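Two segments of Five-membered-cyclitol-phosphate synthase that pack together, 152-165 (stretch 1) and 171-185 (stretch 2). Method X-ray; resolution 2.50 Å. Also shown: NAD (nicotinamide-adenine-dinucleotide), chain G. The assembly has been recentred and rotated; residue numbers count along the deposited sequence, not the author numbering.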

# COMPACT_ATOMS: atom_id res chain seq x y z
N VAL B 152 -27.74 36.96 -14.60
CA VAL B 152 -27.51 35.48 -14.62
C VAL B 152 -26.73 35.06 -13.34
O VAL B 152 -25.71 35.70 -12.98
CB VAL B 152 -26.81 35.11 -15.94
CG1 VAL B 152 -26.21 33.71 -15.88
CG2 VAL B 152 -27.74 35.25 -17.13
N ALA B 153 -27.21 34.03 -12.64
CA ALA B 153 -26.56 33.46 -11.43
C ALA B 153 -25.09 33.10 -11.74
O ALA B 153 -24.81 32.62 -12.87
CB ALA B 153 -27.34 32.25 -10.91
N PHE B 154 -24.18 33.29 -10.79
CA PHE B 154 -22.74 33.00 -10.95
C PHE B 154 -22.26 31.93 -9.96
O PHE B 154 -22.50 32.07 -8.74
CB PHE B 154 -21.91 34.25 -10.66
CG PHE B 154 -20.50 34.17 -11.17
CD1 PHE B 154 -20.24 34.26 -12.52
CD2 PHE B 154 -19.44 34.06 -10.29
CE1 PHE B 154 -18.93 34.25 -12.99
CE2 PHE B 154 -18.13 34.01 -10.76
CZ PHE B 154 -17.88 34.12 -12.11
N VAL B 155 -21.49 30.95 -10.45
CA VAL B 155 -20.86 29.88 -9.61
C VAL B 155 -19.34 29.93 -9.76
O VAL B 155 -18.86 29.63 -10.84
CB VAL B 155 -21.39 28.48 -9.99
CG1 VAL B 155 -20.61 27.38 -9.27
CG2 VAL B 155 -22.88 28.32 -9.72
N ASN B 156 -18.63 30.18 -8.66
CA ASN B 156 -17.14 30.20 -8.64
C ASN B 156 -16.55 28.85 -8.17
O ASN B 156 -16.46 28.62 -6.93
CB ASN B 156 -16.65 31.35 -7.76
CG ASN B 156 -15.15 31.44 -7.81
OD1 ASN B 156 -14.54 30.88 -8.69
ND2 ASN B 156 -14.57 32.19 -6.91
N CYS B 157 -16.04 28.03 -9.11
CA CYS B 157 -15.23 26.82 -8.78
C CYS B 157 -13.87 27.12 -8.14
O CYS B 157 -13.30 26.12 -7.54
CB CYS B 157 -14.79 26.02 -9.99
SG CYS B 157 -16.18 25.37 -10.90
N THR B 158 -13.33 28.33 -8.33
CA THR B 158 -11.88 28.62 -8.12
C THR B 158 -11.66 29.29 -6.78
O THR B 158 -12.65 29.75 -6.19
CB THR B 158 -11.27 29.50 -9.22
OG1 THR B 158 -11.62 30.86 -9.00
CG2 THR B 158 -11.72 29.10 -10.60
N PRO B 159 -10.39 29.36 -6.28
CA PRO B 159 -10.05 30.08 -5.04
C PRO B 159 -10.07 31.62 -5.17
O PRO B 159 -9.91 32.31 -4.15
CB PRO B 159 -8.62 29.64 -4.67
CG PRO B 159 -8.33 28.47 -5.59
CD PRO B 159 -9.20 28.69 -6.82
N GLU B 160 -10.35 32.14 -6.35
CA GLU B 160 -10.42 33.61 -6.55
C GLU B 160 -11.53 34.20 -5.68
O GLU B 160 -12.54 33.55 -5.50
CB GLU B 160 -10.54 33.99 -8.02
CG GLU B 160 -9.20 33.98 -8.73
CD GLU B 160 -8.29 32.79 -8.47
OE1 GLU B 160 -7.23 32.98 -7.77
OE2 GLU B 160 -8.63 31.68 -8.95
N LEU B 161 -11.29 35.42 -5.19
CA LEU B 161 -12.24 36.24 -4.41
C LEU B 161 -13.36 36.70 -5.36
O LEU B 161 -13.00 37.45 -6.31
CB LEU B 161 -11.48 37.42 -3.79
CG LEU B 161 -11.78 37.65 -2.31
CD1 LEU B 161 -11.07 36.63 -1.43
CD2 LEU B 161 -11.44 39.05 -1.86
N VAL B 162 -14.60 36.22 -5.15
CA VAL B 162 -15.84 36.68 -5.85
C VAL B 162 -16.98 36.77 -4.83
O VAL B 162 -17.37 37.87 -4.43
CB VAL B 162 -16.24 35.80 -7.05
CG1 VAL B 162 -17.36 36.44 -7.86
CG2 VAL B 162 -15.06 35.49 -7.94
N ALA B 163 -17.53 35.64 -4.41
CA ALA B 163 -18.59 35.63 -3.36
C ALA B 163 -17.99 36.24 -2.11
O ALA B 163 -18.74 36.71 -1.30
CB ALA B 163 -19.12 34.25 -3.10
N ARG B 164 -16.67 36.27 -1.98
CA ARG B 164 -16.07 36.71 -0.69
C ARG B 164 -15.81 38.23 -0.67
O ARG B 164 -15.50 38.74 0.45
CB ARG B 164 -14.80 35.91 -0.37
CG ARG B 164 -15.07 34.72 0.56
CD ARG B 164 -13.91 33.76 0.65
NE ARG B 164 -13.37 33.61 -0.68
CZ ARG B 164 -12.14 33.26 -0.97
NH1 ARG B 164 -11.29 33.00 0.01
NH2 ARG B 164 -11.76 33.13 -2.24
N THR B 165 -15.88 38.93 -1.83
CA THR B 165 -15.78 40.42 -1.86
C THR B 165 -17.15 40.98 -1.45
O THR B 165 -18.10 40.96 -2.24
CB THR B 165 -15.22 41.02 -3.17
OG1 THR B 165 -16.30 41.69 -3.84
CG2 THR B 165 -14.52 40.04 -4.10
N GLU B 171 -24.21 43.72 -4.19
CA GLU B 171 -24.85 44.06 -5.49
C GLU B 171 -25.67 42.85 -5.98
O GLU B 171 -26.87 43.04 -6.18
CB GLU B 171 -23.80 44.65 -6.45
CG GLU B 171 -23.45 46.11 -6.10
CD GLU B 171 -24.57 47.01 -5.53
OE1 GLU B 171 -25.55 47.30 -6.26
OE2 GLU B 171 -24.50 47.39 -4.32
N PHE B 172 -25.07 41.66 -6.09
CA PHE B 172 -25.78 40.39 -6.43
C PHE B 172 -27.00 40.21 -5.50
O PHE B 172 -28.08 39.93 -6.03
CB PHE B 172 -24.84 39.19 -6.35
CG PHE B 172 -24.10 38.83 -7.62
CD1 PHE B 172 -24.67 37.99 -8.55
CD2 PHE B 172 -22.83 39.31 -7.86
CE1 PHE B 172 -24.00 37.66 -9.71
CE2 PHE B 172 -22.14 38.97 -9.01
CZ PHE B 172 -22.73 38.15 -9.94
N GLU B 173 -26.81 40.28 -4.18
CA GLU B 173 -27.90 40.12 -3.15
C GLU B 173 -29.09 41.00 -3.57
O GLU B 173 -30.19 40.44 -3.73
CB GLU B 173 -27.49 40.61 -1.75
CG GLU B 173 -26.88 39.58 -0.79
CD GLU B 173 -26.37 40.15 0.55
OE1 GLU B 173 -26.84 41.25 0.96
OE2 GLU B 173 -25.47 39.53 1.18
N LYS B 174 -28.83 42.30 -3.75
CA LYS B 174 -29.85 43.38 -3.97
C LYS B 174 -30.51 43.22 -5.35
O LYS B 174 -31.67 43.63 -5.49
CB LYS B 174 -29.21 44.77 -3.78
CG LYS B 174 -29.83 45.90 -4.59
CD LYS B 174 -29.75 47.27 -3.93
CE LYS B 174 -30.54 48.33 -4.67
NZ LYS B 174 -29.89 49.66 -4.63
N ALA B 175 -29.84 42.61 -6.33
CA ALA B 175 -30.33 42.45 -7.72
C ALA B 175 -31.21 41.20 -7.88
O ALA B 175 -31.60 40.92 -9.02
CB ALA B 175 -29.15 42.39 -8.66
N GLY B 176 -31.49 40.48 -6.78
CA GLY B 176 -32.19 39.18 -6.79
C GLY B 176 -31.44 38.07 -7.52
O GLY B 176 -32.10 37.19 -8.05
N VAL B 177 -30.11 38.11 -7.55
CA VAL B 177 -29.27 37.18 -8.37
C VAL B 177 -28.41 36.38 -7.40
O VAL B 177 -27.77 36.96 -6.51
CB VAL B 177 -28.41 37.91 -9.42
CG1 VAL B 177 -27.49 36.96 -10.16
CG2 VAL B 177 -29.23 38.69 -10.43
N PRO B 178 -28.37 35.02 -7.56
CA PRO B 178 -27.53 34.17 -6.72
C PRO B 178 -26.07 34.30 -7.13
O PRO B 178 -25.77 34.36 -8.31
CB PRO B 178 -28.03 32.73 -6.97
CG PRO B 178 -29.23 32.86 -7.90
CD PRO B 178 -29.11 34.22 -8.55
N LEU B 179 -25.20 34.32 -6.12
CA LEU B 179 -23.72 34.30 -6.28
C LEU B 179 -23.18 33.18 -5.37
O LEU B 179 -23.30 33.31 -4.13
CB LEU B 179 -23.15 35.68 -5.92
CG LEU B 179 -21.62 35.83 -5.97
CD1 LEU B 179 -21.10 35.82 -7.41
CD2 LEU B 179 -21.17 37.12 -5.28
N ILE B 180 -22.61 32.13 -5.96
CA ILE B 180 -22.27 30.87 -5.23
C ILE B 180 -20.77 30.67 -5.31
O ILE B 180 -20.24 30.48 -6.41
CB ILE B 180 -23.07 29.68 -5.81
CG1 ILE B 180 -24.56 30.03 -5.89
CG2 ILE B 180 -22.80 28.40 -5.04
CD1 ILE B 180 -25.21 30.34 -4.56
N GLY B 181 -20.12 30.72 -4.16
CA GLY B 181 -18.66 30.68 -4.09
C GLY B 181 -18.18 30.89 -2.67
O GLY B 181 -19.00 31.18 -1.82
N ASP B 182 -16.87 30.69 -2.45
CA ASP B 182 -15.94 30.35 -3.53
C ASP B 182 -15.21 29.01 -3.29
O ASP B 182 -15.09 28.57 -2.15
CB ASP B 182 -14.87 31.44 -3.70
CG ASP B 182 -15.45 32.83 -3.84
OD1 ASP B 182 -16.34 32.98 -4.68
OD2 ASP B 182 -15.05 33.71 -3.08
N ASP B 183 -14.74 28.41 -4.37
CA ASP B 183 -13.69 27.35 -4.38
C ASP B 183 -14.30 25.98 -4.06
O ASP B 183 -14.55 25.77 -2.86
CB ASP B 183 -12.58 27.69 -3.39
CG ASP B 183 -11.30 26.93 -3.65
OD1 ASP B 183 -11.24 26.19 -4.68
OD2 ASP B 183 -10.37 27.09 -2.84
N LEU B 184 -14.46 25.10 -5.08
CA LEU B 184 -15.01 23.71 -4.89
C LEU B 184 -14.19 22.94 -3.86
O LEU B 184 -12.95 22.82 -4.06
CB LEU B 184 -14.99 22.89 -6.17
CG LEU B 184 -15.70 23.47 -7.38
CD1 LEU B 184 -15.74 22.43 -8.48
CD2 LEU B 184 -17.08 23.96 -7.01
N ALA B 185 -14.87 22.37 -2.86
CA ALA B 185 -14.36 21.25 -2.03
C ALA B 185 -14.63 19.91 -2.74
O ALA B 185 -15.82 19.52 -2.88
CB ALA B 185 -15.02 21.31 -0.69
PA NAD G . -9.09 22.82 -17.11
O1A NAD G . -7.68 23.27 -17.16
O2A NAD G . -9.35 21.44 -17.65
O5B NAD G . -10.14 23.84 -17.69
C5B NAD G . -9.64 25.18 -17.88
C4B NAD G . -10.25 25.76 -19.13
O4B NAD G . -10.27 27.23 -19.12
C3B NAD G . -9.49 25.37 -20.40
O3B NAD G . -10.44 25.02 -21.40
C2B NAD G . -8.80 26.68 -20.77
O2B NAD G . -8.44 26.52 -22.11
C1B NAD G . -9.94 27.65 -20.43
N9A NAD G . -9.63 29.06 -20.38
C8A NAD G . -8.40 29.57 -20.04
N7A NAD G . -8.39 30.88 -19.96
C5A NAD G . -9.70 31.27 -20.23
C6A NAD G . -10.31 32.54 -20.30
N6A NAD G . -9.65 33.66 -20.04
N1A NAD G . -11.64 32.59 -20.55
C2A NAD G . -12.27 31.42 -20.80
N3A NAD G . -11.79 30.18 -20.78
C4A NAD G . -10.48 30.15 -20.48
O3 NAD G . -9.52 22.84 -15.58
PN NAD G . -10.55 21.88 -14.80
O1N NAD G . -11.83 21.90 -15.54
O2N NAD G . -9.75 20.65 -14.53
O5D NAD G . -10.74 22.72 -13.43
C5D NAD G . -11.31 24.09 -13.55
C4D NAD G . -11.08 24.84 -12.26
O4D NAD G . -11.79 24.22 -11.16
C3D NAD G . -9.60 24.89 -11.86
O3D NAD G . -9.37 26.16 -11.29
C2D NAD G . -9.53 23.89 -10.71
O2D NAD G . -8.55 24.13 -9.71
C1D NAD G . -10.89 24.10 -10.05
N1N NAD G . -11.20 22.95 -9.14
C2N NAD G . -11.07 21.61 -9.64
C3N NAD G . -11.15 20.51 -8.80
C7N NAD G . -11.05 19.13 -9.42
O7N NAD G . -11.02 19.01 -10.63
N7N NAD G . -10.98 18.08 -8.60
C4N NAD G . -11.33 20.76 -7.44
C5N NAD G . -11.62 22.04 -6.99
C6N NAD G . -11.47 23.13 -7.84

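The strongest polar feature of this contact is the buried carboxylate of Asp182, around which the loop of stretch 1 is folded. Arg164 reaches it with a salt bridge, Arg164 NE to Asp182 OD2 at 2.9 Å, the carboxylate oxygen lying at the edge of the guanidinium and near its plane, where the N-H groups point. Backbone amides add to this: Val162 N donates to Asp182 OD2 at 3.3 Å and Ala163 N to Asp182 OD1 at 2.9 Å, while Arg164 N adds a weak bond to Asp182 OD2 at 3.2 Å. These three consecutive amides belong to the type I turn from Val162 to Thr165, so a single acidic side chain, chi1 in the m well, accepts from three successive amides of the turn, which also carries its own bond from Thr165 N to Val162 O at 3.2 Å. An aspartate suits the place because both oxygens can accept several hydrogen bonds at once, and its negative charge is met by the arginine. The guanidinium is held in turn by its own stretch, Arg164 NH2 donating to Pro159 O at 2.8 Å.

Asn156 is a further donor, with ND2 bonded to Asp182 OD1 at 3.0 Å. Its amide has both a donor and an acceptor to offer, and both are used: Asn156 OD1 accepts from Thr158 N at 2.8 Å, just past the end of the strand. The peptide bond between Gly181 and Asp182 is cis. Glycine fits here, since a CB on Gly181 in this conformation would clash with Asp182 OD1 and sit tightly against the CB atoms of Asn156 and Ala163.

Before this loop the two stretches run side by side as parallel strands. Phe154 N donates to Pro178 O at 3.1 Å, Ile180 N to Phe154 O at 2.8 Å, and Asn156 N to Ile180 O at 2.8 Å. Pro178 has no amide hydrogen to give, but its carbonyl serves fully as an acceptor. Backbone pairing continues past the bridged residues, with Asp183 N bonded to Asn156 O at 3.1 Å and Leu184 N to Cys157 O at 2.9 Å.

Side chains alternate across the sheet. On one face Phe154 and Leu179 meet, Phe154 CB lying 3.7 Å from Leu179 CD1. The end of the leucine comes nearer to stretch 1 and meets residues of the turn: Leu179 CD1 is 3.8 Å from Val162 CG1, and Leu179 CD2 is 3.5 Å from Ala163 CA. The CA-to-CB bond of Ala163 points toward stretch 2, and Ala163 CB lies 3.3 Å from Gly181 O; the short side chain is closely covered there. Phe172, from the helix, adds to the packing, its CZ 4.0 Å from Phe154 CB. On the other face Val155 CG2 packs 4.1 Å from Ile180 CB, two beta-branched residues well suited to extended backbone.

At the far end Cys157 CB rests 3.8 Å from Leu184 CG. Here the backbone borders the cofactor, Leu184 O lying 3.3 Å from NAD C5N. Altogether the two stretches bury 897 Å², both sides summed.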